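Local coordinates for protein fatty acid amide hydrolase (Candida albicans, PDB 6KVR) that probably hydrolyses monocarboxylic acid amides to the carboxylate and ammonium, as an amidase signature family enzyme, at residues Asp349-Arg361 against Lys507-Arg520. Sequence-based numbering, arbitrary orientation.
Sequences DDGLVRVSPPIRR and KDKWTEEDTKYKYR
The guanidinium of Arg354 is stacked between the rings of Trp510 and Tyr517. This is surface packing in an amidase signature fold, away from the predicted catalytic residues. It joins the loop and start of helix 357-372 to the segment 507-520, which lies between sheet strands 494-499 and 540-546 in the chain. Trp510 CZ3 lies 3.5 Å from Arg354 CZ over one face. Tyr517 covers the opposite face, its plane turned by 15°. The Arg354 chain is extended to CD, which sits over the centre of the Tyr517 ring in a CH-pi contact; a bend at chi3 (61°) then lays the guanidinium along the ring. At the edge, Arg354 NH1 donates to Asp514 O (3.2 Å), and NE bonds Asn528. On the Trp510 face opposite Arg354, Pro357 CD lies over the six-membered ring.

Three salt bridges surround the stack. Arg361 meets Asp508 side-on, NE to OD1 at 2.7 Å and NH2 to OD2. Arg520 places two nitrogens on one oxygen, Asp349 OD1, which also closes an Asx turn with Gly351 N. Arg360 meets Asp514 end-on and nearly coplanar. A capping box with Thr511 positions that carboxylate: Asp514 N donates to Thr511 OG1, and Thr511 N to Asp514 OD2 at 2.9 Å.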
ATOM      1  N   ASP A 349       8.305 -29.097   0.123  1.00 31.81           N
ATOM      2  CA  ASP A 349       9.355 -28.818   1.094  1.00 33.28           C
ATOM      3  C   ASP A 349       9.866 -27.419   0.778  1.00 32.54           C
ATOM      4  O   ASP A 349      10.306 -27.164  -0.349  1.00 33.62           O
ATOM      5  CB  ASP A 349      10.466 -29.880   1.005  1.00 31.20           C
ATOM      6  CG  ASP A 349      11.568 -29.713   2.063  1.00 37.41           C
ATOM      7  OD1 ASP A 349      12.235 -28.653   2.141  1.00 33.98           O
ATOM      8  OD2 ASP A 349      11.768 -30.672   2.838  1.00 42.46           O
ATOM      9  N   ASP A 350       9.787 -26.496   1.737  1.00 28.31           N
ATOM     10  CA  ASP A 350      10.181 -25.124   1.447  1.00 30.62           C
ATOM     11  C   ASP A 350      11.693 -24.937   1.396  1.00 35.17           C
ATOM     12  O   ASP A 350      12.148 -23.800   1.255  1.00 31.00           O
ATOM     13  CB  ASP A 350       9.559 -24.162   2.463  1.00 30.27           C
ATOM     14  CG  ASP A 350      10.189 -24.260   3.849  1.00 30.53           C
ATOM     15  OD1 ASP A 350      10.819 -25.292   4.179  1.00 28.03           O
ATOM     16  OD2 ASP A 350      10.035 -23.286   4.614  1.00 29.20           O
ATOM     17  N   GLY A 351      12.475 -26.015   1.487  1.00 29.90           N
ATOM     18  CA  GLY A 351      13.915 -25.907   1.445  1.00 28.08           C
ATOM     19  C   GLY A 351      14.555 -25.558   2.772  1.00 31.15           C
ATOM     20  O   GLY A 351      15.788 -25.500   2.848  1.00 32.91           O
ATOM     21  N   LEU A 352      13.762 -25.320   3.816  1.00 27.96           N
ATOM     22  CA  LEU A 352      14.267 -24.989   5.142  1.00 28.19           C
ATOM     23  C   LEU A 352      14.008 -26.083   6.166  1.00 27.25           C
ATOM     24  O   LEU A 352      14.945 -26.540   6.825  1.00 27.89           O
ATOM     25  CB  LEU A 352      13.645 -23.670   5.633  1.00 24.74           C
ATOM     26  CG  LEU A 352      13.799 -22.532   4.627  1.00 30.31           C
ATOM     27  CD1 LEU A 352      13.204 -21.256   5.162  1.00 29.93           C
ATOM     28  CD2 LEU A 352      15.273 -22.338   4.273  1.00 28.58           C
ATOM     29  N   VAL A 353      12.755 -26.507   6.328  1.00 25.66           N
ATOM     30  CA  VAL A 353      12.380 -27.468   7.355  1.00 24.83           C
ATOM     31  C   VAL A 353      11.496 -28.538   6.721  1.00 26.80           C
ATOM     32  O   VAL A 353      10.383 -28.246   6.260  1.00 24.61           O
ATOM     33  CB  VAL A 353      11.669 -26.799   8.548  1.00 26.62           C
ATOM     34  CG1 VAL A 353      11.307 -27.840   9.611  1.00 17.69           C
ATOM     35  CG2 VAL A 353      12.549 -25.692   9.168  1.00 24.50           C
ATOM     36  N   ARG A 354      11.981 -29.777   6.736  1.00 28.57           N
ATOM     37  CA  ARG A 354      11.227 -30.925   6.259  1.00 27.74           C
ATOM     38  C   ARG A 354       9.935 -31.089   7.055  1.00 28.80           C
ATOM     39  O   ARG A 354       9.900 -30.856   8.267  1.00 24.37           O
ATOM     40  CB  ARG A 354      12.110 -32.174   6.376  1.00 30.16           C
ATOM     41  CG  ARG A 354      11.426 -33.509   6.105  1.00 31.50           C
ATOM     42  CD  ARG A 354      12.364 -34.680   6.387  1.00 29.63           C
ATOM     43  NE  ARG A 354      12.795 -34.731   7.781  1.00 33.10           N
ATOM     44  CZ  ARG A 354      13.394 -35.778   8.339  1.00 37.12           C
ATOM     45  NH1 ARG A 354      13.622 -36.889   7.653  1.00 34.15           N
ATOM     46  NH2 ARG A 354      13.771 -35.711   9.615  1.00 27.56           N
ATOM     47  N   VAL A 355       8.856 -31.481   6.365  1.00 25.35           N
ATOM     48  CA  VAL A 355       7.567 -31.661   7.019  1.00 26.34           C
ATOM     49  C   VAL A 355       7.494 -33.080   7.565  1.00 30.54           C
ATOM     50  O   VAL A 355       8.222 -33.976   7.127  1.00 27.76           O
ATOM     51  CB  VAL A 355       6.366 -31.355   6.083  1.00 27.35           C
ATOM     52  CG1 VAL A 355       6.442 -29.931   5.554  1.00 25.51           C
ATOM     53  CG2 VAL A 355       6.282 -32.352   4.921  1.00 27.08           C
ATOM     54  N   SER A 356       6.614 -33.271   8.551  1.00 26.66           N
ATOM     55  CA  SER A 356       6.445 -34.541   9.238  1.00 26.46           C
ATOM     56  C   SER A 356       5.504 -35.454   8.453  1.00 27.56           C
ATOM     57  O   SER A 356       4.806 -35.003   7.542  1.00 26.98           O
ATOM     58  CB  SER A 356       5.922 -34.284  10.649  1.00 25.53           C
ATOM     59  OG  SER A 356       4.525 -34.055  10.625  1.00 30.93           O
ATOM     60  N   PRO A 357       5.457 -36.745   8.795  1.00 27.41           N
ATOM     61  CA  PRO A 357       4.733 -37.728   7.965  1.00 31.21           C
ATOM     62  C   PRO A 357       3.276 -37.375   7.704  1.00 30.88           C
ATOM     63  O   PRO A 357       2.822 -37.533   6.562  1.00 31.42           O
ATOM     64  CB  PRO A 357       4.864 -39.026   8.773  1.00 29.93           C
ATOM     65  CG  PRO A 357       6.242 -38.895   9.369  1.00 33.83           C
ATOM     66  CD  PRO A 357       6.365 -37.425   9.747  1.00 28.80           C
ATOM     67  N   PRO A 358       2.490 -36.925   8.699  1.00 31.17           N
ATOM     68  CA  PRO A 358       1.084 -36.610   8.371  1.00 27.45           C
ATOM     69  C   PRO A 358       0.939 -35.512   7.328  1.00 28.09           C
ATOM     70  O   PRO A 358       0.064 -35.618   6.459  1.00 30.42           O
ATOM     71  CB  PRO A 358       0.477 -36.207   9.721  1.00 28.89           C
ATOM     72  CG  PRO A 358       1.628 -35.833  10.564  1.00 29.26           C
ATOM     73  CD  PRO A 358       2.757 -36.726  10.135  1.00 32.44           C
ATOM     74  N   ILE A 359       1.787 -34.480   7.370  1.00 26.30           N
ATOM     75  CA  ILE A 359       1.706 -33.409   6.372  1.00 28.49           C
ATOM     76  C   ILE A 359       2.120 -33.926   4.999  1.00 28.20           C
ATOM     77  O   ILE A 359       1.482 -33.616   3.982  1.00 30.24           O
ATOM     78  CB  ILE A 359       2.569 -32.195   6.782  1.00 25.00           C
ATOM     79  CG1 ILE A 359       2.302 -31.770   8.236  1.00 26.16           C
ATOM     80  CG2 ILE A 359       2.292 -31.028   5.858  1.00 27.92           C
ATOM     81  CD1 ILE A 359       0.859 -31.381   8.513  1.00 22.87           C
ATOM     82  N   ARG A 360       3.205 -34.697   4.942  1.00 25.88           N
ATOM     83  CA  ARG A 360       3.625 -35.269   3.673  1.00 28.76           C
ATOM     84  C   ARG A 360       2.513 -36.118   3.068  1.00 30.77           C
ATOM     85  O   ARG A 360       2.188 -35.979   1.881  1.00 29.80           O
ATOM     86  CB  ARG A 360       4.897 -36.090   3.860  1.00 30.70           C
ATOM     87  CG  ARG A 360       5.414 -36.731   2.557  1.00 38.69           C
ATOM     88  CD  ARG A 360       6.753 -37.424   2.770  1.00 34.01           C
ATOM     89  NE  ARG A 360       6.661 -38.414   3.835  1.00 39.45           N
ATOM     90  CZ  ARG A 360       7.709 -38.959   4.430  1.00 35.94           C
ATOM     91  NH1 ARG A 360       8.941 -38.629   4.083  1.00 35.61           N
ATOM     92  NH2 ARG A 360       7.515 -39.864   5.389  1.00 40.30           N
ATOM     93  N   ARG A 361       1.891 -36.979   3.880  1.00 30.11           N
ATOM     94  CA  ARG A 361       0.852 -37.867   3.363  1.00 30.15           C
ATOM     95  C   ARG A 361      -0.347 -37.073   2.860  1.00 33.11           C
ATOM     96  O   ARG A 361      -0.824 -37.291   1.740  1.00 35.18           O
ATOM     97  CB  ARG A 361       0.421 -38.872   4.433  1.00 32.63           C
ATOM     98  CG  ARG A 361      -0.726 -39.780   3.996  1.00 37.46           C
ATOM     99  CD  ARG A 361      -0.996 -40.938   4.960  1.00 34.12           C
ATOM    100  NE  ARG A 361      -1.353 -40.484   6.295  1.00 32.65           N
ATOM    101  CZ  ARG A 361      -2.585 -40.192   6.690  1.00 35.85           C
ATOM    102  NH1 ARG A 361      -3.618 -40.314   5.876  1.00 32.53           N
ATOM    103  NH2 ARG A 361      -2.781 -39.756   7.934  1.00 32.65           N
ATOM    104  N   LYS A 507       0.116 -45.145  10.955  1.00 45.39           N
ATOM    105  CA  LYS A 507       0.715 -45.002   9.637  1.00 43.07           C
ATOM    106  C   LYS A 507       1.542 -43.738   9.431  1.00 42.78           C
ATOM    107  O   LYS A 507       2.361 -43.719   8.504  1.00 45.49           O
ATOM    108  CB  LYS A 507      -0.367 -45.072   8.549  1.00 46.99           C
ATOM    109  CG  LYS A 507      -0.839 -43.753   8.002  1.00 47.41           C
ATOM    110  CD  LYS A 507      -1.924 -43.975   6.942  1.00 46.86           C
ATOM    111  CE  LYS A 507      -3.032 -44.878   7.463  1.00 52.51           C
ATOM    112  NZ  LYS A 507      -4.176 -44.948   6.506  1.00 55.81           N
ATOM    113  N   ASP A 508       1.399 -42.704  10.262  1.00 43.42           N
ATOM    114  CA  ASP A 508       2.184 -41.478  10.092  1.00 37.50           C
ATOM    115  C   ASP A 508       3.452 -41.543  10.950  1.00 33.83           C
ATOM    116  O   ASP A 508       3.599 -40.849  11.953  1.00 35.36           O
ATOM    117  CB  ASP A 508       1.335 -40.255  10.433  1.00 33.75           C
ATOM    118  CG  ASP A 508       0.222 -40.005   9.411  1.00 33.23           C
ATOM    119  OD1 ASP A 508       0.496 -40.158   8.203  1.00 35.90           O
ATOM    120  OD2 ASP A 508      -0.922 -39.658   9.803  1.00 30.43           O
ATOM    121  N   LYS A 509       4.395 -42.385  10.530  1.00 34.35           N
ATOM    122  CA  LYS A 509       5.669 -42.490  11.228  1.00 34.01           C
ATOM    123  C   LYS A 509       6.809 -42.354  10.234  1.00 36.42           C
ATOM    124  O   LYS A 509       6.626 -42.484   9.020  1.00 37.61           O
ATOM    125  CB  LYS A 509       5.809 -43.806  12.020  1.00 40.23           C
ATOM    126  CG  LYS A 509       5.417 -45.068  11.291  1.00 39.91           C
ATOM    127  CD  LYS A 509       4.977 -46.145  12.275  1.00 43.07           C
ATOM    128  CE  LYS A 509       5.244 -47.551  11.736  1.00 54.81           C
ATOM    129  NZ  LYS A 509       5.009 -47.696  10.261  1.00 61.69           N
ATOM    130  N   TRP A 510       7.986 -42.038  10.768  1.00 34.38           N
ATOM    131  CA  TRP A 510       9.155 -41.861   9.923  1.00 36.80           C
ATOM    132  C   TRP A 510       9.495 -43.188   9.254  1.00 39.25           C
ATOM    133  O   TRP A 510       9.339 -44.253   9.852  1.00 37.59           O
ATOM    134  CB  TRP A 510      10.345 -41.368  10.754  1.00 33.80           C
ATOM    135  CG  TRP A 510      10.213 -39.979  11.381  1.00 34.00           C
ATOM    136  CD1 TRP A 510      10.138 -39.689  12.717  1.00 31.52           C
ATOM    137  CD2 TRP A 510      10.185 -38.706  10.697  1.00 29.12           C
ATOM    138  NE1 TRP A 510      10.064 -38.320  12.907  1.00 32.17           N
ATOM    139  CE2 TRP A 510      10.072 -37.700  11.684  1.00 26.25           C
ATOM    140  CE3 TRP A 510      10.234 -38.320   9.348  1.00 35.48           C
ATOM    141  CZ2 TRP A 510      10.020 -36.337  11.364  1.00 28.47           C
ATOM    142  CZ3 TRP A 510      10.175 -36.950   9.032  1.00 29.96           C
ATOM    143  CH2 TRP A 510      10.071 -35.985  10.037  1.00 25.26           C
ATOM    144  N   THR A 511       9.948 -43.129   8.011  1.00 39.50           N
ATOM    145  CA  THR A 511      10.461 -44.320   7.355  1.00 42.88           C
ATOM    146  C   THR A 511      11.946 -44.507   7.644  1.00 45.22           C
ATOM    147  O   THR A 511      12.603 -43.656   8.253  1.00 43.13           O
ATOM    148  CB  THR A 511      10.249 -44.241   5.852  1.00 41.35           C
ATOM    149  OG1 THR A 511      11.340 -43.514   5.271  1.00 42.55           O
ATOM    150  CG2 THR A 511       8.926 -43.562   5.531  1.00 43.23           C
ATOM    151  N   GLU A 512      12.481 -45.645   7.179  1.00 43.34           N
ATOM    152  CA  GLU A 512      13.902 -45.924   7.363  1.00 45.35           C
ATOM    153  C   GLU A 512      14.752 -45.014   6.494  1.00 43.35           C
ATOM    154  O   GLU A 512      15.843 -44.598   6.898  1.00 42.16           O
ATOM    155  CB  GLU A 512      14.198 -47.396   7.059  1.00 51.87           C
ATOM    156  CG  GLU A 512      15.563 -47.898   7.553  1.00 55.72           C
ATOM    157  CD  GLU A 512      15.620 -48.144   9.059  1.00 64.40           C
ATOM    158  OE1 GLU A 512      15.097 -47.319   9.844  1.00 65.56           O
ATOM    159  OE2 GLU A 512      16.183 -49.183   9.462  1.00 68.00           O
ATOM    160  N   GLU A 513      14.262 -44.680   5.301  1.00 44.84           N
ATOM    161  CA  GLU A 513      14.913 -43.646   4.509  1.00 48.01           C
ATOM    162  C   GLU A 513      14.879 -42.299   5.227  1.00 45.91           C
ATOM    163  O   GLU A 513      15.834 -41.522   5.141  1.00 45.95           O
ATOM    164  CB  GLU A 513      14.249 -43.543   3.138  1.00 50.97           C
ATOM    165  CG  GLU A 513      15.003 -42.661   2.136  1.00 51.97           C
ATOM    166  CD  GLU A 513      16.431 -43.149   1.864  1.00 68.78           C
ATOM    167  OE1 GLU A 513      16.658 -44.387   1.866  1.00 67.76           O
ATOM    168  OE2 GLU A 513      17.320 -42.294   1.625  1.00 66.36           O
ATOM    169  N   ASP A 514      13.791 -42.000   5.943  1.00 40.98           N
ATOM    170  CA  ASP A 514      13.736 -40.743   6.686  1.00 38.39           C
ATOM    171  C   ASP A 514      14.822 -40.675   7.754  1.00 39.91           C
ATOM    172  O   ASP A 514      15.322 -39.584   8.046  1.00 36.01           O
ATOM    173  CB  ASP A 514      12.358 -40.548   7.334  1.00 33.28           C
ATOM    174  CG  ASP A 514      11.247 -40.264   6.316  1.00 37.70           C
ATOM    175  OD1 ASP A 514      11.517 -39.659   5.257  1.00 41.29           O
ATOM    176  OD2 ASP A 514      10.087 -40.658   6.572  1.00 40.50           O
ATOM    177  N   THR A 515      15.203 -41.815   8.351  1.00 36.26           N
ATOM    178  CA  THR A 515      16.101 -41.760   9.508  1.00 40.34           C
ATOM    179  C   THR A 515      17.526 -41.404   9.120  1.00 40.62           C
ATOM    180  O   THR A 515      18.313 -41.024   9.993  1.00 44.11           O
ATOM    181  CB  THR A 515      16.097 -43.091  10.303  1.00 43.63           C
ATOM    182  OG1 THR A 515      16.379 -44.190   9.431  1.00 54.75           O
ATOM    183  CG2 THR A 515      14.756 -43.341  10.966  1.00 38.68           C
ATOM    184  N   LYS A 516      17.873 -41.491   7.841  1.00 41.21           N
ATOM    185  CA  LYS A 516      19.187 -41.070   7.374  1.00 45.18           C
ATOM    186  C   LYS A 516      19.166 -39.668   6.774  1.00 42.93           C
ATOM    187  O   LYS A 516      20.088 -39.294   6.042  1.00 48.04           O
ATOM    188  CB  LYS A 516      19.737 -42.076   6.368  1.00 47.72           C
ATOM    189  CG  LYS A 516      18.667 -42.560   5.444  1.00 56.15           C
ATOM    190  CD  LYS A 516      18.725 -44.058   5.185  1.00 56.48           C
ATOM    191  CE  LYS A 516      19.625 -44.394   3.995  1.00 69.02           C
ATOM    192  NZ  LYS A 516      19.619 -45.854   3.710  1.00 65.74           N
ATOM    193  N   TYR A 517      18.160 -38.867   7.113  1.00 39.96           N
ATOM    194  CA  TYR A 517      18.127 -37.467   6.718  1.00 39.11           C
ATOM    195  C   TYR A 517      19.258 -36.689   7.393  1.00 41.13           C
ATOM    196  O   TYR A 517      19.573 -36.900   8.570  1.00 41.72           O
ATOM    197  CB  TYR A 517      16.761 -36.879   7.077  1.00 39.07           C
ATOM    198  CG  TYR A 517      16.486 -35.500   6.524  1.00 37.96           C
ATOM    199  CD1 TYR A 517      16.250 -35.303   5.162  1.00 36.84           C
ATOM    200  CD2 TYR A 517      16.440 -34.398   7.367  1.00 36.44           C
ATOM    201  CE1 TYR A 517      15.991 -34.032   4.654  1.00 35.52           C
ATOM    202  CE2 TYR A 517      16.176 -33.129   6.877  1.00 36.46           C
ATOM    203  CZ  TYR A 517      15.953 -32.950   5.525  1.00 36.01           C
ATOM    204  OH  TYR A 517      15.703 -31.682   5.060  1.00 34.08           O
ATOM    205  N   LYS A 518      19.888 -35.803   6.630  1.00 39.16           N
ATOM    206  CA  LYS A 518      20.906 -34.893   7.138  1.00 42.75           C
ATOM    207  C   LYS A 518      20.265 -33.522   7.345  1.00 41.19           C
ATOM    208  O   LYS A 518      19.776 -32.914   6.387  1.00 41.52           O
ATOM    209  CB  LYS A 518      22.077 -34.804   6.157  1.00 48.15           C
ATOM    210  CG  LYS A 518      23.073 -33.683   6.433  1.00 52.51           C
ATOM    211  CD  LYS A 518      24.355 -33.878   5.616  1.00 58.30           C
ATOM    212  CE  LYS A 518      24.123 -33.568   4.128  1.00 66.76           C
ATOM    213  NZ  LYS A 518      24.770 -34.556   3.200  1.00 66.36           N
ATOM    214  N   TYR A 519      20.242 -33.050   8.590  1.00 37.88           N
ATOM    215  CA  TYR A 519      19.571 -31.793   8.891  1.00 35.41           C
ATOM    216  C   TYR A 519      20.348 -30.620   8.310  1.00 36.10           C
ATOM    217  O   TYR A 519      21.583 -30.605   8.316  1.00 39.19           O
ATOM    218  CB  TYR A 519      19.407 -31.626  10.401  1.00 30.92           C
ATOM    219  CG  TYR A 519      18.384 -32.552  10.995  1.00 35.41           C
ATOM    220  CD1 TYR A 519      17.064 -32.500  10.581  1.00 29.82           C
ATOM    221  CD2 TYR A 519      18.736 -33.494  11.963  1.00 33.31           C
ATOM    222  CE1 TYR A 519      16.116 -33.365  11.101  1.00 34.12           C
ATOM    223  CE2 TYR A 519      17.787 -34.359  12.497  1.00 36.41           C
ATOM    224  CZ  TYR A 519      16.477 -34.287  12.059  1.00 33.02           C
ATOM    225  OH  TYR A 519      15.517 -35.137  12.577  1.00 36.42           O
ATOM    226  N   ARG A 520      19.619 -29.628   7.802  1.00 35.93           N
ATOM    227  CA  ARG A 520      20.248 -28.426   7.260  1.00 31.93           C
ATOM    228  C   ARG A 520      20.515 -27.346   8.301  1.00 28.26           C
ATOM    229  O   ARG A 520      21.266 -26.410   8.014  1.00 32.05           O
ATOM    230  CB  ARG A 520      19.373 -27.814   6.171  1.00 29.26           C
ATOM    231  CG  ARG A 520      18.835 -28.784   5.169  1.00 33.45           C
ATOM    232  CD  ARG A 520      17.356 -28.488   5.005  1.00 35.82           C
ATOM    233  NE  ARG A 520      16.864 -28.870   3.698  1.00 34.66           N
ATOM    234  CZ  ARG A 520      15.585 -28.913   3.358  1.00 36.02           C
ATOM    235  NH1 ARG A 520      14.624 -28.696   4.243  1.00 32.22           N
ATOM    236  NH2 ARG A 520      15.265 -29.177   2.092  1.00 39.74           N
TER
HETATM  237  O   HOH W   1      13.925 -31.955   3.241  1.00 34.61           O
HETATM  238  O   HOH W   2      12.917 -37.603   4.859  1.00 37.18           O
HETATM  239  O   HOH W   3      15.202 -38.114  10.867  1.00 42.37           O
HETATM  240  O   HOH W   4       5.531 -42.022   6.534  1.00 44.52           O